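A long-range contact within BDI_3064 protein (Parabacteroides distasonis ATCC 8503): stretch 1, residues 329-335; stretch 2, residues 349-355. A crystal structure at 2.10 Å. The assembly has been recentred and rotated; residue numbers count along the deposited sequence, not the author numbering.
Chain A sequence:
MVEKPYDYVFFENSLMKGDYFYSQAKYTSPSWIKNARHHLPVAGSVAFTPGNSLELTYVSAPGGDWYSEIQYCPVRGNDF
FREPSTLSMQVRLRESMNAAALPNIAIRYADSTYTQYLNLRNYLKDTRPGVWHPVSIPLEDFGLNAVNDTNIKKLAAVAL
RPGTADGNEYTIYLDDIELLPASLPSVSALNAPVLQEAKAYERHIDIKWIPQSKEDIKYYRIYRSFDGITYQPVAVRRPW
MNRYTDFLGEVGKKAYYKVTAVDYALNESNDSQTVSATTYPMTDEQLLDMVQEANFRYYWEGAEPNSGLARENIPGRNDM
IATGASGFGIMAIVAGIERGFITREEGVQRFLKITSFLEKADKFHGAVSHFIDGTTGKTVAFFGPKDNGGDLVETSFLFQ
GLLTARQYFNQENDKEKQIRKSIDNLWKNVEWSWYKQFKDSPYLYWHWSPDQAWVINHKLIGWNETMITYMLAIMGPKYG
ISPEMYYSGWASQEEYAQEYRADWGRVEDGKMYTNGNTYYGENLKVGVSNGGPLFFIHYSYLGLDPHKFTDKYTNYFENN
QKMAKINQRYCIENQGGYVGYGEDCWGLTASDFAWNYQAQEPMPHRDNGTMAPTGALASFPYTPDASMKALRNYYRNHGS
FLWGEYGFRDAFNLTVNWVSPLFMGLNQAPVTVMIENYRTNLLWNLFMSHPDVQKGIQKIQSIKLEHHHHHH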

# COMPACT_ATOMS: atom_id res chain seq x y z
N GLY A 329 7.58 7.58 -8.18
CA GLY A 329 8.68 7.34 -7.30
C GLY A 329 9.95 8.00 -7.77
O GLY A 329 10.72 8.51 -6.99
N ILE A 330 10.13 7.94 -9.07
CA ILE A 330 11.17 8.69 -9.77
C ILE A 330 11.16 10.14 -9.32
O ILE A 330 12.21 10.71 -9.01
CB ILE A 330 10.97 8.52 -11.29
CG1 ILE A 330 11.67 7.23 -11.72
CG2 ILE A 330 11.44 9.73 -12.08
CD1 ILE A 330 11.25 6.76 -13.10
N MET A 331 9.97 10.71 -9.26
CA MET A 331 9.78 12.08 -8.81
C MET A 331 10.03 12.24 -7.32
O MET A 331 10.66 13.22 -6.93
CB MET A 331 8.39 12.59 -9.19
CG MET A 331 8.29 12.64 -10.69
SD MET A 331 6.58 12.75 -11.18
CE MET A 331 6.50 14.51 -11.23
N ALA A 332 9.60 11.26 -6.53
CA ALA A 332 9.94 11.20 -5.12
C ALA A 332 11.44 11.14 -4.93
O ALA A 332 11.97 11.77 -4.01
CB ALA A 332 9.27 10.00 -4.44
N ILE A 333 12.14 10.40 -5.79
CA ILE A 333 13.58 10.32 -5.66
C ILE A 333 14.24 11.66 -6.00
O ILE A 333 15.14 12.11 -5.29
CB ILE A 333 14.18 9.16 -6.48
CG1 ILE A 333 13.73 7.83 -5.91
CG2 ILE A 333 15.69 9.21 -6.39
CD1 ILE A 333 13.89 6.64 -6.84
N VAL A 334 13.78 12.32 -7.05
CA VAL A 334 14.30 13.64 -7.37
C VAL A 334 14.14 14.59 -6.18
O VAL A 334 15.09 15.28 -5.78
CB VAL A 334 13.64 14.20 -8.63
CG1 VAL A 334 13.92 15.68 -8.82
CG2 VAL A 334 14.14 13.44 -9.84
N ALA A 335 12.93 14.61 -5.60
CA ALA A 335 12.65 15.41 -4.41
C ALA A 335 13.62 15.04 -3.31
O ALA A 335 14.15 15.91 -2.64
CB ALA A 335 11.23 15.20 -3.93
N GLN A 349 23.26 7.28 -9.84
CA GLN A 349 23.49 5.83 -9.97
C GLN A 349 22.18 5.08 -10.11
O GLN A 349 22.03 4.22 -10.97
CB GLN A 349 24.30 5.25 -8.80
CG GLN A 349 25.79 5.53 -8.87
CD GLN A 349 26.34 5.31 -10.28
OE1 GLN A 349 26.89 6.22 -10.87
NE2 GLN A 349 26.13 4.10 -10.85
N ARG A 350 21.22 5.43 -9.26
CA ARG A 350 19.89 4.86 -9.37
C ARG A 350 19.29 5.09 -10.77
O ARG A 350 18.74 4.18 -11.36
CB ARG A 350 18.95 5.43 -8.31
CG ARG A 350 17.49 5.06 -8.51
CD ARG A 350 17.26 3.56 -8.49
NE ARG A 350 17.56 3.05 -7.17
CZ ARG A 350 16.69 2.92 -6.17
NH1 ARG A 350 15.41 3.23 -6.33
NH2 ARG A 350 17.12 2.50 -4.98
N PHE A 351 19.40 6.31 -11.28
CA PHE A 351 18.78 6.65 -12.57
C PHE A 351 19.45 5.99 -13.76
O PHE A 351 18.79 5.70 -14.77
CB PHE A 351 18.61 8.15 -12.71
CG PHE A 351 17.33 8.64 -12.07
CD1 PHE A 351 17.28 9.00 -10.73
CD2 PHE A 351 16.16 8.69 -12.81
CE1 PHE A 351 16.10 9.43 -10.14
CE2 PHE A 351 14.99 9.12 -12.24
CZ PHE A 351 14.96 9.49 -10.90
N LEU A 352 20.75 5.73 -13.65
CA LEU A 352 21.44 4.91 -14.64
C LEU A 352 20.88 3.49 -14.67
O LEU A 352 20.61 2.94 -15.74
CB LEU A 352 22.95 4.90 -14.39
CG LEU A 352 23.62 6.22 -14.69
CD1 LEU A 352 25.00 6.24 -14.05
CD2 LEU A 352 23.72 6.51 -16.19
N LYS A 353 20.68 2.91 -13.49
CA LYS A 353 20.02 1.62 -13.40
C LYS A 353 18.58 1.69 -13.94
O LYS A 353 18.19 0.87 -14.77
CB LYS A 353 20.06 1.10 -11.96
CG LYS A 353 19.06 0.01 -11.67
CD LYS A 353 19.07 -0.36 -10.20
CE LYS A 353 20.31 -1.15 -9.83
NZ LYS A 353 20.35 -1.17 -8.35
N ILE A 354 17.80 2.68 -13.48
CA ILE A 354 16.42 2.84 -13.94
C ILE A 354 16.34 2.93 -15.46
O ILE A 354 15.57 2.21 -16.09
CB ILE A 354 15.76 4.10 -13.33
CG1 ILE A 354 15.40 3.82 -11.88
CG2 ILE A 354 14.51 4.51 -14.12
CD1 ILE A 354 14.99 5.06 -11.11
N THR A 355 17.13 3.83 -16.02
CA THR A 355 17.13 4.03 -17.46
C THR A 355 17.64 2.82 -18.24
O THR A 355 17.04 2.49 -19.26
CB THR A 355 17.82 5.33 -17.87
OG1 THR A 355 19.17 5.39 -17.40
CG2 THR A 355 17.02 6.50 -17.34

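How do two helices meet when their axes come no closer than 11.8 Å? They run nearly antiparallel, at 163°, and mostly side chains bridge the gap, joined by one backbone oxygen, Ile330 O, with no hydrogen bond crossing between them. The contact is modest, 264 Å² summed over both sides, and it is mainly apolar. Gly329, at the start of stretch 1, takes no part; its O instead accepts the backbone hydrogen bond from Ile333 N within the helix.

What does Ile330 contribute? Its CA-to-CB bond points sideways, yet its side chain touches both Phe351 and Ile354; the closest side-chain pairs are Ile330 CG2 to Phe351 CE2, 3.6 Å, and Ile330 CG1 to Ile354 CD1, 4.0 Å. Its carbonyl also meets the aromatic edge, with Ile330 O 3.6 Å from Phe351 CZ and near the ring plane, where the ring's C–H groups point outward. That same oxygen accepts the helical hydrogen bond from Val334 N.

Why does the chain then skip to Ile333? The CA-to-CB bond of Met331 points away and Ala332 is out of reach, so the next contact comes one helical turn after Ile330. The CA-to-CB bond of Ile333 points toward stretch 2. Its CG2 packs 3.8 Å from Phe351 CE1, at the ring edge, while CD1 sits 3.8 Å from Arg350 NH1. This second approach is simple packing against the guanidinium, whose NH1 and NH2 are hydrogen-bonded elsewhere in the structure.

How does Val334 complete the contact? It adds a lighter touch, with CG2 4.2 Å from Phe351 CZ; Ala335 lies beyond reach. Phe351 thus links all three contacting residues of stretch 1 and has the largest area covered, 80 Å². Its CA-to-CB bond points sideways, but the long, flat side chain brings its ring nearer, among the buried side chains of Ile330, Ile333 and Val334.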